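PDB 3R4K: transcriptional regulator, IclR family, which probably binds DNA through a helix-turn-helix domain and regulates transcription in response to a ligand, as in other IclR-family regulators. Local coordinates for residues 135-147 against 199-213. Residues are numbered along the deposited sequence; the frame is centred on the assembly and turned at random.
Sequences GTASGLAVLAYSE and HAVPIFGPDRAVLGA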
loop_
_atom_site.group_PDB
_atom_site.type_symbol
_atom_site.label_atom_id
_atom_site.label_comp_id
_atom_site.label_asym_id
_atom_site.label_seq_id
_atom_site.Cartn_x
_atom_site.Cartn_y
_atom_site.Cartn_z
ATOM N N GLY A 135 -18.579 -20.668 -11.694
ATOM C CA GLY A 135 -18.299 -22.097 -11.580
ATOM C C GLY A 135 -17.327 -22.551 -10.511
ATOM O O GLY A 135 -17.095 -23.756 -10.358
ATOM N N THR A 136 -16.733 -21.606 -9.771
ATOM C CA THR A 136 -15.781 -21.959 -8.708
ATOM C C THR A 136 -16.251 -21.379 -7.378
ATOM O O THR A 136 -16.927 -20.346 -7.373
ATOM C CB THR A 136 -14.339 -21.460 -9.028
ATOM O OG1 THR A 136 -14.304 -20.033 -9.072
ATOM C CG2 THR A 136 -13.778 -22.016 -10.308
ATOM N N ALA A 137 -15.852 -22.008 -6.256
ATOM C CA ALA A 137 -16.133 -21.493 -4.916
ATOM C C ALA A 137 -15.398 -20.152 -4.746
ATOM O O ALA A 137 -15.976 -19.203 -4.220
ATOM C CB ALA A 137 -15.689 -22.499 -3.861
ATOM N N SER A 138 -14.142 -20.068 -5.265
ATOM C CA SER A 138 -13.300 -18.864 -5.243
ATOM C C SER A 138 -13.997 -17.714 -5.970
ATOM O O SER A 138 -14.080 -16.614 -5.417
ATOM C CB SER A 138 -11.928 -19.139 -5.857
ATOM O OG SER A 138 -11.290 -20.214 -5.194
ATOM N N GLY A 139 -14.534 -17.998 -7.156
ATOM C CA GLY A 139 -15.272 -17.034 -7.963
ATOM C C GLY A 139 -16.522 -16.517 -7.280
ATOM O O GLY A 139 -16.789 -15.309 -7.310
ATOM N N LEU A 140 -17.288 -17.422 -6.628
ATOM C CA LEU A 140 -18.516 -17.067 -5.901
ATOM C C LEU A 140 -18.184 -16.223 -4.669
ATOM O O LEU A 140 -18.907 -15.266 -4.389
ATOM C CB LEU A 140 -19.338 -18.313 -5.515
ATOM C CG LEU A 140 -19.959 -19.090 -6.681
ATOM C CD1 LEU A 140 -20.292 -20.513 -6.276
ATOM C CD2 LEU A 140 -21.184 -18.381 -7.253
ATOM N N ALA A 141 -17.088 -16.560 -3.955
ATOM C CA ALA A 141 -16.611 -15.820 -2.779
ATOM C C ALA A 141 -16.263 -14.362 -3.159
ATOM O O ALA A 141 -16.616 -13.451 -2.422
ATOM C CB ALA A 141 -15.391 -16.514 -2.166
ATOM N N VAL A 142 -15.608 -14.157 -4.330
ATOM C CA VAL A 142 -15.187 -12.849 -4.858
ATOM C C VAL A 142 -16.411 -12.074 -5.361
ATOM O O VAL A 142 -16.519 -10.893 -5.079
ATOM C CB VAL A 142 -14.084 -12.986 -5.955
ATOM C CG1 VAL A 142 -13.777 -11.646 -6.623
ATOM C CG2 VAL A 142 -12.806 -13.585 -5.382
ATOM N N LEU A 143 -17.316 -12.727 -6.103
ATOM C CA LEU A 143 -18.536 -12.116 -6.650
ATOM C C LEU A 143 -19.451 -11.609 -5.538
ATOM O O LEU A 143 -20.010 -10.523 -5.646
ATOM C CB LEU A 143 -19.291 -13.141 -7.512
ATOM C CG LEU A 143 -19.929 -12.623 -8.793
ATOM C CD1 LEU A 143 -18.926 -11.847 -9.651
ATOM C CD2 LEU A 143 -20.516 -13.760 -9.593
ATOM N N ALA A 144 -19.572 -12.385 -4.457
ATOM C CA ALA A 144 -20.437 -12.060 -3.333
ATOM C C ALA A 144 -20.038 -10.753 -2.616
ATOM O O ALA A 144 -20.889 -10.123 -1.982
ATOM C CB ALA A 144 -20.438 -13.204 -2.343
ATOM N N TYR A 145 -18.767 -10.334 -2.741
ATOM C CA TYR A 145 -18.282 -9.120 -2.093
ATOM C C TYR A 145 -17.775 -8.083 -3.096
ATOM O O TYR A 145 -17.070 -7.138 -2.720
ATOM C CB TYR A 145 -17.220 -9.485 -1.058
ATOM C CG TYR A 145 -17.834 -10.228 0.107
ATOM C CD1 TYR A 145 -18.526 -9.548 1.097
ATOM C CD2 TYR A 145 -17.805 -11.620 0.169
ATOM C CE1 TYR A 145 -19.113 -10.221 2.161
ATOM C CE2 TYR A 145 -18.392 -12.307 1.229
ATOM C CZ TYR A 145 -19.036 -11.600 2.230
ATOM O OH TYR A 145 -19.587 -12.250 3.301
ATOM N N SER A 146 -18.211 -8.224 -4.356
ATOM C CA SER A 146 -17.916 -7.309 -5.444
ATOM C C SER A 146 -19.053 -6.271 -5.579
ATOM O O SER A 146 -20.137 -6.447 -4.997
ATOM C CB SER A 146 -17.726 -8.082 -6.745
ATOM O OG SER A 146 -16.409 -8.604 -6.829
ATOM N N GLU A 147 -18.795 -5.180 -6.324
ATOM C CA GLU A 147 -19.773 -4.116 -6.555
ATOM C C GLU A 147 -20.984 -4.645 -7.332
ATOM O O GLU A 147 -20.803 -5.439 -8.262
ATOM C CB GLU A 147 -19.142 -2.930 -7.307
ATOM C CG GLU A 147 -18.433 -1.917 -6.423
ATOM C CD GLU A 147 -19.217 -1.353 -5.254
ATOM O OE1 GLU A 147 -20.178 -0.579 -5.481
ATOM O OE2 GLU A 147 -18.858 -1.688 -4.102
ATOM N N HIS A 199 -14.169 -25.316 -1.190
ATOM C CA HIS A 199 -14.573 -24.377 -0.142
ATOM C C HIS A 199 -13.733 -23.129 -0.310
ATOM O O HIS A 199 -12.519 -23.256 -0.503
ATOM C CB HIS A 199 -14.329 -24.968 1.255
ATOM C CG HIS A 199 -15.258 -26.058 1.664
ATOM N ND1 HIS A 199 -15.096 -27.353 1.204
ATOM C CD2 HIS A 199 -16.272 -26.033 2.560
ATOM C CE1 HIS A 199 -16.045 -28.059 1.790
ATOM N NE2 HIS A 199 -16.779 -27.304 2.614
ATOM N N ALA A 200 -14.334 -21.933 -0.229
ATOM C CA ALA A 200 -13.556 -20.697 -0.373
ATOM C C ALA A 200 -14.091 -19.565 0.466
ATOM O O ALA A 200 -15.294 -19.467 0.703
ATOM C CB ALA A 200 -13.494 -20.264 -1.825
ATOM N N VAL A 201 -13.168 -18.714 0.920
ATOM C CA VAL A 201 -13.444 -17.511 1.710
ATOM C C VAL A 201 -12.843 -16.309 0.978
ATOM O O VAL A 201 -11.778 -16.448 0.365
ATOM C CB VAL A 201 -12.944 -17.593 3.191
ATOM C CG1 VAL A 201 -13.742 -18.614 3.993
ATOM C CG2 VAL A 201 -11.440 -17.856 3.291
ATOM N N PRO A 202 -13.471 -15.120 1.029
ATOM C CA PRO A 202 -12.858 -13.958 0.371
ATOM C C PRO A 202 -11.684 -13.390 1.184
ATOM O O PRO A 202 -11.625 -13.549 2.403
ATOM C CB PRO A 202 -14.011 -12.964 0.296
ATOM C CG PRO A 202 -14.843 -13.284 1.512
ATOM C CD PRO A 202 -14.731 -14.757 1.720
ATOM N N ILE A 203 -10.731 -12.754 0.484
ATOM C CA ILE A 203 -9.575 -12.083 1.067
ATOM C C ILE A 203 -9.792 -10.615 0.785
ATOM O O ILE A 203 -10.112 -10.236 -0.353
ATOM C CB ILE A 203 -8.216 -12.634 0.535
ATOM C CG1 ILE A 203 -8.064 -14.150 0.811
ATOM C CG2 ILE A 203 -7.009 -11.848 1.094
ATOM C CD1 ILE A 203 -8.100 -14.621 2.345
ATOM N N PHE A 204 -9.713 -9.805 1.837
ATOM C CA PHE A 204 -9.950 -8.380 1.733
ATOM C C PHE A 204 -8.664 -7.629 1.936
ATOM O O PHE A 204 -7.876 -7.989 2.816
ATOM C CB PHE A 204 -11.019 -7.940 2.759
ATOM C CG PHE A 204 -12.386 -8.557 2.562
ATOM C CD1 PHE A 204 -13.225 -8.125 1.535
ATOM C CD2 PHE A 204 -12.855 -9.535 3.426
ATOM C CE1 PHE A 204 -14.491 -8.697 1.352
ATOM C CE2 PHE A 204 -14.128 -10.098 3.250
ATOM C CZ PHE A 204 -14.939 -9.671 2.219
ATOM N N GLY A 205 -8.478 -6.565 1.151
ATOM C CA GLY A 205 -7.303 -5.699 1.252
ATOM C C GLY A 205 -7.427 -4.601 2.295
ATOM O O GLY A 205 -8.474 -4.472 2.946
ATOM N N PRO A 206 -6.369 -3.774 2.458
ATOM C CA PRO A 206 -6.416 -2.679 3.453
ATOM C C PRO A 206 -7.569 -1.676 3.266
ATOM O O PRO A 206 -8.050 -1.122 4.259
ATOM C CB PRO A 206 -5.059 -1.991 3.286
ATOM C CG PRO A 206 -4.161 -3.036 2.701
ATOM C CD PRO A 206 -5.065 -3.804 1.771
ATOM N N ASP A 207 -8.046 -1.487 2.022
ATOM C CA ASP A 207 -9.145 -0.583 1.677
ATOM C C ASP A 207 -10.554 -1.219 1.878
ATOM O O ASP A 207 -11.562 -0.579 1.544
ATOM C CB ASP A 207 -8.990 -0.115 0.214
ATOM C CG ASP A 207 -9.005 -1.200 -0.848
ATOM O OD1 ASP A 207 -8.876 -2.389 -0.489
ATOM O OD2 ASP A 207 -9.084 -0.859 -2.039
ATOM N N ARG A 208 -10.614 -2.467 2.418
ATOM C CA ARG A 208 -11.842 -3.249 2.678
ATOM C C ARG A 208 -12.468 -3.838 1.395
ATOM O O ARG A 208 -13.538 -4.449 1.476
ATOM C CB ARG A 208 -12.911 -2.452 3.439
ATOM C CG ARG A 208 -12.511 -2.070 4.835
ATOM C CD ARG A 208 -13.705 -1.953 5.749
ATOM N NE ARG A 208 -14.546 -0.800 5.432
ATOM C CZ ARG A 208 -15.549 -0.387 6.198
ATOM N NH1 ARG A 208 -15.827 -1.018 7.336
ATOM N NH2 ARG A 208 -16.264 0.680 5.850
ATOM N N ALA A 209 -11.817 -3.671 0.230
ATOM C CA ALA A 209 -12.322 -4.244 -1.024
ATOM C C ALA A 209 -11.830 -5.670 -1.158
ATOM O O ALA A 209 -10.727 -5.995 -0.685
ATOM C CB ALA A 209 -11.866 -3.416 -2.214
ATOM N N VAL A 210 -12.647 -6.525 -1.794
ATOM C CA VAL A 210 -12.307 -7.924 -2.034
ATOM C C VAL A 210 -11.114 -7.967 -3.041
ATOM O O VAL A 210 -11.176 -7.289 -4.072
ATOM C CB VAL A 210 -13.567 -8.750 -2.472
ATOM C CG1 VAL A 210 -14.106 -8.331 -3.835
ATOM C CG2 VAL A 210 -13.313 -10.256 -2.416
ATOM N N LEU A 211 -10.009 -8.678 -2.673
ATOM C CA LEU A 211 -8.776 -8.858 -3.475
ATOM C C LEU A 211 -8.773 -10.141 -4.289
ATOM O O LEU A 211 -8.136 -10.232 -5.349
ATOM C CB LEU A 211 -7.524 -8.959 -2.564
ATOM C CG LEU A 211 -6.961 -7.761 -1.896
ATOM C CD1 LEU A 211 -5.627 -8.103 -1.353
ATOM C CD2 LEU A 211 -6.811 -6.598 -2.858
ATOM N N GLY A 212 -9.342 -11.160 -3.677
ATOM C CA GLY A 212 -9.363 -12.508 -4.197
ATOM C C GLY A 212 -9.970 -13.460 -3.198
ATOM O O GLY A 212 -10.835 -13.069 -2.397
ATOM N N ALA A 213 -9.534 -14.722 -3.254
ATOM C CA ALA A 213 -10.082 -15.768 -2.400
ATOM C C ALA A 213 -9.066 -16.836 -2.083
ATOM O O ALA A 213 -8.214 -17.165 -2.919
ATOM C CB ALA A 213 -11.297 -16.413 -3.067
#
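Tyr145 sets CG beside the backbone N and anti to the carbonyl carbon (chi1 -69°), and Phe204 takes the same setting, which brings the two rings together in a T-shaped pair. The rim of Phe204 points at one face of Tyr145, its CZ 3.6 Å from Tyr145 CG, with the planes at 89°. Pro202 comes in obliquely, its CG 3.7 Å from Tyr145 CD2, while Val210 lies against the root of the tyrosine, CB to CB 4.0 Å. Phe204 in turn meets Phe254 edge-to-face. With an alanine in place of Tyr145, Phe204 would probably lose the face it points at and Pro202 its aromatic neighbour, leaving a gap at the hairpin.

Farther back, helix 137-143 lies on strands 199-204 and 210-213, nearly antiparallel to the latter (163°). Small residues let it sit close: Ala200 CB reaches 3.5 Å from Ala137 C, Ala141 rests over Ala200 and Pro202, and Val142 CG2 lies 3.6 Å from Gly212 C. Behind the helix, Leu140 and Leu143 face helix 170-183.

No hydrogen bond joins the two segments; Val142 O, near Val210 CG1, instead accepts from Ser146 OG (2.9 Å) and Tyr145 N on opposite faces of its plane. The helix is therefore held on the sheet of this GAF-like domain by apolar and aromatic packing.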